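Local coordinates for molybdopterin adenylyltransferase (Helicobacter pylori, PDB 4XCW), which probably transfers an adenylyl group from ATP to molybdopterin, a late step in the biosynthesis of the molybdenum cofactor, at residues E146-D157 and M164-R175. Residues are numbered along the deposited sequence; the frame is centred on the assembly and turned at random.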
loop_
_atom_site.group_PDB
_atom_site.type_symbol
_atom_site.label_atom_id
_atom_site.label_comp_id
_atom_site.label_asym_id
_atom_site.label_seq_id
_atom_site.Cartn_x
_atom_site.Cartn_y
_atom_site.Cartn_z
ATOM N N GLU B 146 12.992 -10.461 -12.059
ATOM C CA GLU B 146 12.705 -11.883 -11.894
ATOM C C GLU B 146 11.424 -12.077 -11.083
ATOM O O GLU B 146 10.629 -12.979 -11.356
ATOM C CB GLU B 146 13.881 -12.601 -11.223
ATOM C CG GLU B 146 13.667 -14.100 -11.064
ATOM C CD GLU B 146 14.917 -14.825 -10.605
ATOM O OE1 GLU B 146 15.995 -14.195 -10.570
ATOM O OE2 GLU B 146 14.819 -16.026 -10.275
ATOM N N ALA B 147 11.214 -11.201 -10.109
ATOM C CA ALA B 147 10.060 -11.300 -9.231
ATOM C C ALA B 147 8.767 -10.843 -9.896
ATOM O O ALA B 147 7.726 -11.472 -9.711
ATOM C CB ALA B 147 10.296 -10.494 -7.968
ATOM N N VAL B 148 8.825 -9.748 -10.652
ATOM C CA VAL B 148 7.592 -9.141 -11.161
ATOM C C VAL B 148 7.236 -9.548 -12.586
ATOM O O VAL B 148 6.067 -9.487 -12.963
ATOM C CB VAL B 148 7.639 -7.591 -11.115
ATOM C CG1 VAL B 148 7.890 -7.105 -9.694
ATOM C CG2 VAL B 148 8.676 -7.038 -12.082
ATOM N N PHE B 149 8.220 -9.964 -13.375
ATOM C CA PHE B 149 7.935 -10.278 -14.773
ATOM C C PHE B 149 6.873 -11.371 -15.009
ATOM O O PHE B 149 6.131 -11.280 -15.989
ATOM C CB PHE B 149 9.203 -10.676 -15.526
ATOM C CG PHE B 149 8.992 -10.782 -17.011
ATOM C CD1 PHE B 149 8.999 -9.647 -17.802
ATOM C CD2 PHE B 149 8.753 -12.007 -17.608
ATOM C CE1 PHE B 149 8.788 -9.734 -19.166
ATOM C CE2 PHE B 149 8.540 -12.100 -18.972
ATOM C CZ PHE B 149 8.561 -10.960 -19.748
ATOM N N PRO B 150 6.795 -12.406 -14.140
ATOM C CA PRO B 150 5.761 -13.413 -14.417
ATOM C C PRO B 150 4.327 -12.876 -14.504
ATOM O O PRO B 150 3.464 -13.581 -15.020
ATOM C CB PRO B 150 5.903 -14.378 -13.238
ATOM C CG PRO B 150 7.363 -14.332 -12.928
ATOM C CD PRO B 150 7.729 -12.877 -13.095
ATOM N N ALA B 151 4.085 -11.651 -14.042
ATOM C CA ALA B 151 2.750 -11.064 -14.105
ATOM C C ALA B 151 2.611 -10.081 -15.263
ATOM O O ALA B 151 1.517 -9.593 -15.545
ATOM C CB ALA B 151 2.410 -10.368 -12.782
ATOM N N ILE B 152 3.714 -9.792 -15.941
ATOM C CA ILE B 152 3.724 -8.702 -16.921
ATOM C C ILE B 152 3.036 -9.042 -18.266
ATOM O O ILE B 152 2.208 -8.257 -18.746
ATOM C CB ILE B 152 5.173 -8.214 -17.169
ATOM C CG1 ILE B 152 5.674 -7.459 -15.936
ATOM C CG2 ILE B 152 5.255 -7.303 -18.382
ATOM C CD1 ILE B 152 7.069 -6.888 -16.088
ATOM N N PRO B 153 3.352 -10.199 -18.876
ATOM C CA PRO B 153 2.676 -10.469 -20.157
ATOM C C PRO B 153 1.144 -10.465 -20.077
ATOM O O PRO B 153 0.486 -9.936 -20.972
ATOM C CB PRO B 153 3.185 -11.865 -20.522
ATOM C CG PRO B 153 4.521 -11.948 -19.876
ATOM C CD PRO B 153 4.345 -11.243 -18.563
ATOM N N TYR B 154 0.585 -11.047 -19.021
ATOM C CA TYR B 154 -0.862 -11.048 -18.862
ATOM C C TYR B 154 -1.365 -9.629 -18.645
ATOM O O TYR B 154 -2.402 -9.251 -19.179
ATOM C CB TYR B 154 -1.285 -11.937 -17.702
ATOM C CG TYR B 154 -2.782 -12.089 -17.539
ATOM C CD1 TYR B 154 -3.582 -12.477 -18.605
ATOM C CD2 TYR B 154 -3.388 -11.877 -16.306
ATOM C CE1 TYR B 154 -4.943 -12.637 -18.452
ATOM C CE2 TYR B 154 -4.743 -12.033 -16.145
ATOM C CZ TYR B 154 -5.516 -12.410 -17.220
ATOM O OH TYR B 154 -6.867 -12.563 -17.059
ATOM N N CYS B 155 -0.627 -8.845 -17.858
ATOM C CA CYS B 155 -1.013 -7.451 -17.632
ATOM C C CYS B 155 -1.061 -6.682 -18.947
ATOM O O CYS B 155 -1.989 -5.912 -19.196
ATOM C CB CYS B 155 -0.046 -6.750 -16.675
ATOM S SG CYS B 155 -0.623 -5.101 -16.142
ATOM N N VAL B 156 -0.049 -6.889 -19.781
ATOM C CA VAL B 156 0.028 -6.202 -21.066
ATOM C C VAL B 156 -1.116 -6.680 -21.981
ATOM O O VAL B 156 -1.699 -5.878 -22.717
ATOM C CB VAL B 156 1.415 -6.409 -21.724
ATOM C CG1 VAL B 156 1.434 -5.911 -23.174
ATOM C CG2 VAL B 156 2.485 -5.696 -20.906
ATOM N N ASP B 157 -1.467 -7.965 -21.901
ATOM C CA ASP B 157 -2.644 -8.482 -22.621
ATOM C C ASP B 157 -3.916 -7.735 -22.224
ATOM O O ASP B 157 -4.702 -7.324 -23.081
ATOM C CB ASP B 157 -2.886 -9.970 -22.353
ATOM C CG ASP B 157 -1.790 -10.863 -22.883
ATOM O OD1 ASP B 157 -0.956 -10.398 -23.688
ATOM O OD2 ASP B 157 -1.782 -12.050 -22.487
ATOM N N MET B 164 3.305 -10.539 -25.679
ATOM C CA MET B 164 4.611 -11.041 -25.288
ATOM C C MET B 164 4.667 -12.557 -25.317
ATOM O O MET B 164 3.775 -13.229 -24.797
ATOM C CB MET B 164 4.965 -10.558 -23.888
ATOM C CG MET B 164 5.316 -9.099 -23.803
ATOM S SD MET B 164 5.526 -8.638 -22.080
ATOM C CE MET B 164 6.096 -6.955 -22.277
ATOM N N GLN B 165 5.729 -13.085 -25.913
ATOM C CA GLN B 165 5.973 -14.516 -25.910
ATOM C C GLN B 165 7.227 -14.811 -25.101
ATOM O O GLN B 165 8.339 -14.418 -25.458
ATOM C CB GLN B 165 6.085 -15.043 -27.335
ATOM C CG GLN B 165 4.930 -14.588 -28.200
ATOM C CD GLN B 165 4.500 -15.626 -29.206
ATOM O OE1 GLN B 165 4.938 -16.776 -29.158
ATOM N NE2 GLN B 165 3.631 -15.228 -30.125
ATOM N N VAL B 166 7.017 -15.503 -23.991
ATOM C CA VAL B 166 8.038 -15.714 -22.978
ATOM C C VAL B 166 9.068 -16.770 -23.366
ATOM O O VAL B 166 8.726 -17.798 -23.942
ATOM C CB VAL B 166 7.363 -16.119 -21.664
ATOM C CG1 VAL B 166 8.375 -16.284 -20.561
ATOM C CG2 VAL B 166 6.342 -15.063 -21.300
ATOM N N ASN B 167 10.335 -16.489 -23.066
ATOM C CA ASN B 167 11.388 -17.489 -23.163
ATOM C C ASN B 167 11.373 -18.314 -21.880
ATOM O O ASN B 167 11.943 -17.918 -20.865
ATOM C CB ASN B 167 12.756 -16.836 -23.384
ATOM C CG ASN B 167 13.843 -17.846 -23.733
ATOM O OD1 ASN B 167 13.747 -19.025 -23.393
ATOM N ND2 ASN B 167 14.886 -17.382 -24.414
ATOM N N GLU B 168 10.705 -19.458 -21.936
ATOM C CA GLU B 168 10.426 -20.241 -20.742
ATOM C C GLU B 168 11.680 -20.926 -20.201
ATOM O O GLU B 168 11.688 -21.437 -19.083
ATOM C CB GLU B 168 9.326 -21.257 -21.049
ATOM C CG GLU B 168 8.064 -20.573 -21.558
ATOM C CD GLU B 168 6.908 -21.520 -21.773
ATOM O OE1 GLU B 168 7.109 -22.745 -21.669
ATOM O OE2 GLU B 168 5.792 -21.030 -22.048
ATOM N N LYS B 169 12.740 -20.916 -20.999
ATOM C CA LYS B 169 14.047 -21.354 -20.537
ATOM C C LYS B 169 14.566 -20.429 -19.433
ATOM O O LYS B 169 15.375 -20.830 -18.598
ATOM C CB LYS B 169 15.035 -21.397 -21.706
ATOM C CG LYS B 169 16.396 -21.952 -21.347
ATOM C CD LYS B 169 16.268 -23.369 -20.833
ATOM C CE LYS B 169 17.586 -23.880 -20.294
ATOM N NZ LYS B 169 18.643 -23.971 -21.339
ATOM N N ASN B 170 14.087 -19.190 -19.426
ATOM C CA ASN B 170 14.631 -18.182 -18.525
ATOM C C ASN B 170 13.656 -17.649 -17.478
ATOM O O ASN B 170 14.076 -17.175 -16.423
ATOM C CB ASN B 170 15.181 -17.013 -19.342
ATOM C CG ASN B 170 16.388 -17.407 -20.169
ATOM O OD1 ASN B 170 17.166 -18.276 -19.775
ATOM N ND2 ASN B 170 16.554 -16.766 -21.322
ATOM N N ILE B 171 12.360 -17.721 -17.768
ATOM C CA ILE B 171 11.351 -17.181 -16.864
ATOM C C ILE B 171 9.992 -17.799 -17.195
ATOM O O ILE B 171 9.759 -18.233 -18.323
ATOM C CB ILE B 171 11.292 -15.627 -16.956
ATOM C CG1 ILE B 171 10.499 -15.015 -15.794
ATOM C CG2 ILE B 171 10.752 -15.174 -18.301
ATOM C CD1 ILE B 171 11.333 -14.781 -14.547
ATOM N N GLN B 172 9.108 -17.870 -16.206
ATOM C CA GLN B 172 7.763 -18.392 -16.418
ATOM C C GLN B 172 6.755 -17.262 -16.337
ATOM O O GLN B 172 6.818 -16.451 -15.421
ATOM C CB GLN B 172 7.424 -19.461 -15.379
ATOM C CG GLN B 172 8.413 -20.609 -15.307
ATOM C CD GLN B 172 8.884 -21.062 -16.673
ATOM O OE1 GLN B 172 8.082 -21.462 -17.518
ATOM N NE2 GLN B 172 10.192 -21.006 -16.894
ATOM N N ALA B 173 5.830 -17.193 -17.288
ATOM C CA ALA B 173 4.749 -16.219 -17.180
ATOM C C ALA B 173 3.396 -16.897 -17.236
ATOM O O ALA B 173 3.145 -17.770 -18.065
ATOM C CB ALA B 173 4.850 -15.167 -18.255
ATOM N N PHE B 174 2.524 -16.471 -16.336
ATOM C CA PHE B 174 1.229 -17.094 -16.157
ATOM C C PHE B 174 0.144 -16.323 -16.889
ATOM O O PHE B 174 -0.003 -15.121 -16.696
ATOM C CB PHE B 174 0.910 -17.182 -14.664
ATOM C CG PHE B 174 -0.461 -17.696 -14.368
ATOM C CD1 PHE B 174 -0.798 -19.009 -14.652
ATOM C CD2 PHE B 174 -1.415 -16.869 -13.802
ATOM C CE1 PHE B 174 -2.063 -19.488 -14.379
ATOM C CE2 PHE B 174 -2.682 -17.343 -13.524
ATOM C CZ PHE B 174 -3.007 -18.653 -13.814
ATOM N N ARG B 175 -0.603 -17.015 -17.741
ATOM C CA ARG B 175 -1.791 -16.437 -18.358
ATOM C C ARG B 175 -3.024 -17.263 -17.994
ATOM O O ARG B 175 -3.140 -18.422 -18.402
ATOM C CB ARG B 175 -1.635 -16.358 -19.877
ATOM C CG ARG B 175 -0.834 -15.155 -20.378
ATOM C CD ARG B 175 -0.753 -15.166 -21.900
ATOM N NE ARG B 175 -0.258 -13.914 -22.473
ATOM C CZ ARG B 175 0.974 -13.731 -22.937
ATOM N NH1 ARG B 175 1.868 -14.713 -22.886
ATOM N NH2 ARG B 175 1.314 -12.562 -23.458
HETATM O O HOH W 1 1.734 -13.053 -17.180
HETATM O O HOH W 2 1.751 -9.415 -23.650
#
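M164 lays its side chain across helix 152-158. Its CB rests on P153 CB at 4.0 Å. With CG turned away from its own carbonyl carbon (chi1 -73°) and the rest extended, the chain runs inward; M164 SD settles between P153 CA, 3.9 Å away, and I152 CG2, and M164 CE ends near I152 CG2 and 4.1 Å from V156 CG2. The same sulfur makes an oblique Met-aromatic contact with F149. F149 also receives I171, as I171 CG2 lies 3.8 Å from F149 CD2, while Y37 of helix 25-37 touches both residues. P153 CG meets A173 CB and V166 CG2, while P153 CB lies over one face of the R175 guanidinium, offset toward the rim. That group is fixed along its edge. It forms a salt bridge with the D157 carboxylate, the planes only 19° apart; the R175 NH2 to D157 OD1 bond is 3.1 Å and nearly straight, at 173°, whereas the modelled approach of R175 NE to D157 OD2 is doubtfully short. NH1 and NH2 together grip the M164 carbonyl oxygen, so one arginine ties both limbs of the 164-175 loop to the helix. Y163 adds a cation-pi contact. Water 1 donates to P150 O and F174 O and accepts from Y154 N, bridging backbone groups beside the weak F174 N to P150 O bond. The arrangement is an irregular C-terminal loop, with an Asx turn at N167, packed across the last helices of the alpha/beta molybdopterin-binding fold, with F174 and Y154 reaching T115 of the second subunit.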